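Local atomic coordinates of hypothetical protein Atu3615 (Agrobacterium tumefaciens str. C58, PDB entry 1ZNP), a protein that is of unknown function but belongs to the cupin superfamily, whose members share a jelly-roll beta-barrel fold. Residues W55-D60 and S132-E137. Sequence-based numbering, arbitrary orientation.
Sequences WHRVTD and SFVMAE
Arg-57 and Val-134 face each other across a short antiparallel strand pair and exchange two backbone hydrogen bonds, Arg-57 N to Val-134 O at 2.9 Å and Val-134 N to Arg-57 O at 3.2 Å. Their side chains lie next to each other on the same face of the pair. From CB, the first torsion of Arg-57 sets CG between the backbone N and the carbonyl carbon (chi1 69°), which leaves CG 4.1 Å from Val-134 O. The chain then runs extended through CD to NE. At its tip CZ and NH2 come back to the valine: Val-134 CB sits over one face of the guanidinium, displaced toward its rim, and NH2 approaches Val-134 CG1 to 3.8 Å. The other methyl, CG2, meets Thr-59 CG2. On the opposite face of the pair His-56 and Phe-133 bring ring atoms together, His-56 CD2 lying 3.6 Å from Phe-133 CE1; the planes are inclined by 30° and slid so far apart that they hardly overlap. His-56 ND1 is hydrogen-bonded to His-54 O.

Strands 56-58 and 133-135 pair after the chain has turned a corner at Trp-55, and backbone hydrogen bonds of His-56 to Gln-109 and of Val-58 to Asn-106 join 56-58 to strand 108-113 and the loop before it, consistent with the jelly-roll of cupins. Side chains of Trp-55, His-56, Arg-57 and Ala-136 rest on strand 108-113.

Beyond Val-58, Thr-59 N donates to Ser-132 O, and Ser-132 OG donates a hydrogen bond to Asp-60 OD1 at 2.8 Å, on the syn side of the carboxylate. Asp-60 OD2 forms a salt bridge with Arg-37. At the other end Ala-136 N reaches Trp-55 O from above the carbonyl plane, in a nearly straight bond of 3.1 Å, and a water donates to both Trp-55 O and Ala-136 O.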
ATOM      1  N   TRP A  55      -9.691 -10.477  -9.817  1.00 24.33           N
ATOM      2  CA  TRP A  55      -8.450 -11.087  -9.342  1.00 23.70           C
ATOM      3  C   TRP A  55      -7.750 -11.908 -10.420  1.00 23.61           C
ATOM      4  O   TRP A  55      -8.357 -12.784 -11.042  1.00 24.78           O
ATOM      5  CB  TRP A  55      -8.706 -12.002  -8.141  1.00 20.86           C
ATOM      6  CG  TRP A  55      -8.996 -11.313  -6.838  1.00 22.39           C
ATOM      7  CD1 TRP A  55     -10.191 -11.280  -6.188  1.00 23.03           C
ATOM      8  CD2 TRP A  55      -8.058 -10.628  -5.985  1.00 23.06           C
ATOM      9  NE1 TRP A  55     -10.062 -10.630  -4.980  1.00 25.52           N
ATOM     10  CE2 TRP A  55      -8.767 -10.217  -4.829  1.00 21.91           C
ATOM     11  CE3 TRP A  55      -6.691 -10.325  -6.082  1.00 22.96           C
ATOM     12  CZ2 TRP A  55      -8.159  -9.523  -3.780  1.00 20.80           C
ATOM     13  CZ3 TRP A  55      -6.080  -9.628  -5.031  1.00 21.72           C
ATOM     14  CH2 TRP A  55      -6.821  -9.236  -3.895  1.00 21.69           C
ATOM     15  N   HIS A  56      -6.465 -11.636 -10.617  1.00 21.79           N
ATOM     16  CA  HIS A  56      -5.675 -12.340 -11.617  1.00 22.55           C
ATOM     17  C   HIS A  56      -4.206 -12.111 -11.312  1.00 22.14           C
ATOM     18  O   HIS A  56      -3.859 -11.321 -10.426  1.00 19.95           O
ATOM     19  CB  HIS A  56      -5.963 -11.780 -13.007  1.00 21.89           C
ATOM     20  CG  HIS A  56      -5.578 -10.341 -13.154  1.00 24.10           C
ATOM     21  ND1 HIS A  56      -6.287  -9.316 -12.564  1.00 23.58           N
ATOM     22  CD2 HIS A  56      -4.517  -9.761 -13.766  1.00 24.28           C
ATOM     23  CE1 HIS A  56      -5.680  -8.168 -12.805  1.00 24.01           C
ATOM     24  NE2 HIS A  56      -4.603  -8.410 -13.531  1.00 24.93           N
ATOM     25  N   ARG A  57      -3.345 -12.794 -12.056  1.00 21.48           N
ATOM     26  CA  ARG A  57      -1.917 -12.623 -11.877  1.00 21.73           C
ATOM     27  C   ARG A  57      -1.147 -12.909 -13.164  1.00 21.57           C
ATOM     28  O   ARG A  57      -1.603 -13.670 -14.026  1.00 19.73           O
ATOM     29  CB  ARG A  57      -1.397 -13.517 -10.735  1.00 23.09           C
ATOM     30  CG  ARG A  57      -1.413 -14.996 -11.033  1.00 27.19           C
ATOM     31  CD  ARG A  57      -1.173 -15.840  -9.782  1.00 29.23           C
ATOM     32  NE  ARG A  57      -1.697 -17.192  -9.982  1.00 35.25           N
ATOM     33  CZ  ARG A  57      -1.109 -18.144 -10.709  1.00 34.15           C
ATOM     34  NH1 ARG A  57       0.050 -17.932 -11.314  1.00 35.97           N
ATOM     35  NH2 ARG A  57      -1.709 -19.309 -10.863  1.00 35.43           N
ATOM     36  N   VAL A  58       0.003 -12.246 -13.290  1.00 19.73           N
ATOM     37  CA  VAL A  58       0.898 -12.418 -14.414  1.00 20.16           C
ATOM     38  C   VAL A  58       1.984 -13.278 -13.777  1.00 23.04           C
ATOM     39  O   VAL A  58       2.757 -12.805 -12.943  1.00 24.09           O
ATOM     40  CB  VAL A  58       1.449 -11.065 -14.881  1.00 19.69           C
ATOM     41  CG1 VAL A  58       2.327 -11.252 -16.091  1.00 15.42           C
ATOM     42  CG2 VAL A  58       0.289 -10.118 -15.199  1.00 18.64           C
ATOM     43  N   THR A  59       2.017 -14.549 -14.169  1.00 23.83           N
ATOM     44  CA  THR A  59       2.931 -15.530 -13.592  1.00 25.15           C
ATOM     45  C   THR A  59       4.427 -15.308 -13.628  1.00 26.17           C
ATOM     46  O   THR A  59       5.116 -15.633 -12.665  1.00 29.08           O
ATOM     47  CB  THR A  59       2.691 -16.945 -14.187  1.00 25.74           C
ATOM     48  OG1 THR A  59       3.068 -16.958 -15.570  1.00 26.85           O
ATOM     49  CG2 THR A  59       1.225 -17.349 -14.057  1.00 22.77           C
ATOM     50  N   ASP A  60       4.943 -14.745 -14.713  1.00 25.60           N
ATOM     51  CA  ASP A  60       6.387 -14.589 -14.841  1.00 23.86           C
ATOM     52  C   ASP A  60       6.907 -13.205 -15.177  1.00 23.18           C
ATOM     53  O   ASP A  60       7.962 -13.061 -15.799  1.00 22.72           O
ATOM     54  CB  ASP A  60       6.871 -15.565 -15.899  1.00 23.93           C
ATOM     55  CG  ASP A  60       6.014 -15.517 -17.163  1.00 24.49           C
ATOM     56  OD1 ASP A  60       5.833 -16.576 -17.791  1.00 24.89           O
ATOM     57  OD2 ASP A  60       5.530 -14.425 -17.530  1.00 21.89           O
ATOM     58  N   SER A 132       0.726 -16.477 -19.888  1.00 21.98           N
ATOM     59  CA  SER A 132       1.249 -16.256 -18.540  1.00 25.51           C
ATOM     60  C   SER A 132       0.235 -15.432 -17.746  1.00 26.62           C
ATOM     61  O   SER A 132       0.588 -14.647 -16.862  1.00 27.72           O
ATOM     62  CB  SER A 132       2.580 -15.514 -18.612  1.00 25.17           C
ATOM     63  OG  SER A 132       3.533 -16.301 -19.299  1.00 28.51           O
ATOM     64  N   PHE A 133      -1.031 -15.629 -18.089  1.00 26.70           N
ATOM     65  CA  PHE A 133      -2.140 -14.928 -17.474  1.00 25.13           C
ATOM     66  C   PHE A 133      -3.056 -15.958 -16.833  1.00 26.18           C
ATOM     67  O   PHE A 133      -3.406 -16.959 -17.456  1.00 26.08           O
ATOM     68  CB  PHE A 133      -2.903 -14.174 -18.551  1.00 24.45           C
ATOM     69  CG  PHE A 133      -4.013 -13.325 -18.029  1.00 25.32           C
ATOM     70  CD1 PHE A 133      -3.747 -12.060 -17.500  1.00 23.72           C
ATOM     71  CD2 PHE A 133      -5.331 -13.780 -18.065  1.00 23.92           C
ATOM     72  CE1 PHE A 133      -4.771 -11.255 -17.010  1.00 23.90           C
ATOM     73  CE2 PHE A 133      -6.370 -12.985 -17.575  1.00 26.29           C
ATOM     74  CZ  PHE A 133      -6.088 -11.713 -17.044  1.00 24.72           C
ATOM     75  N   VAL A 134      -3.435 -15.720 -15.584  1.00 27.94           N
ATOM     76  CA  VAL A 134      -4.320 -16.630 -14.877  1.00 29.20           C
ATOM     77  C   VAL A 134      -5.244 -15.854 -13.964  1.00 31.26           C
ATOM     78  O   VAL A 134      -4.810 -14.948 -13.245  1.00 32.31           O
ATOM     79  CB  VAL A 134      -3.554 -17.620 -13.999  1.00 28.40           C
ATOM     80  CG1 VAL A 134      -4.538 -18.588 -13.358  1.00 27.75           C
ATOM     81  CG2 VAL A 134      -2.520 -18.353 -14.816  1.00 27.79           C
HETATM   82  N   MSE A 135      -6.517 -16.218 -13.980  1.00 33.96           N
HETATM   83  CA  MSE A 135      -7.496 -15.555 -13.138  1.00 36.71           C
HETATM   84  C   MSE A 135      -7.978 -16.487 -12.053  1.00 36.25           C
HETATM   85  O   MSE A 135      -7.840 -17.708 -12.161  1.00 35.37           O
HETATM   86  CB  MSE A 135      -8.686 -15.104 -13.972  1.00 40.26           C
HETATM   87  CG  MSE A 135      -8.334 -14.029 -14.953  1.00 47.16           C
HETATM   88 SE   MSE A 135      -9.836 -13.573 -16.022  1.00 61.03          SE
HETATM   89  CE  MSE A 135     -10.848 -12.588 -14.682  1.00 52.69           C
ATOM     90  N   ALA A 136      -8.534 -15.904 -10.999  1.00 35.65           N
ATOM     91  CA  ALA A 136      -9.074 -16.697  -9.907  1.00 35.97           C
ATOM     92  C   ALA A 136     -10.513 -17.016 -10.276  1.00 35.92           C
ATOM     93  O   ALA A 136     -11.108 -16.339 -11.110  1.00 36.78           O
ATOM     94  CB  ALA A 136      -9.027 -15.908  -8.612  1.00 35.23           C
ATOM     95  N   GLU A 137     -11.073 -18.050  -9.668  1.00 36.93           N
ATOM     96  CA  GLU A 137     -12.455 -18.408  -9.944  1.00 38.01           C
ATOM     97  C   GLU A 137     -13.274 -17.226  -9.449  1.00 38.46           C
ATOM     98  O   GLU A 137     -12.975 -16.662  -8.398  1.00 37.42           O
ATOM     99  CB  GLU A 137     -12.828 -19.677  -9.172  1.00 38.20           C
ATOM    100  CG  GLU A 137     -11.706 -20.713  -9.152  1.00 38.51           C
ATOM    101  CD  GLU A 137     -11.325 -21.210 -10.545  1.00 39.17           C
ATOM    102  OE1 GLU A 137     -10.145 -21.597 -10.740  1.00 37.90           O
ATOM    103  OE2 GLU A 137     -12.205 -21.221 -11.438  1.00 38.48           O
TER
HETATM  104  O   HOH W   1     -11.219 -13.062 -11.222  1.00 35.76           O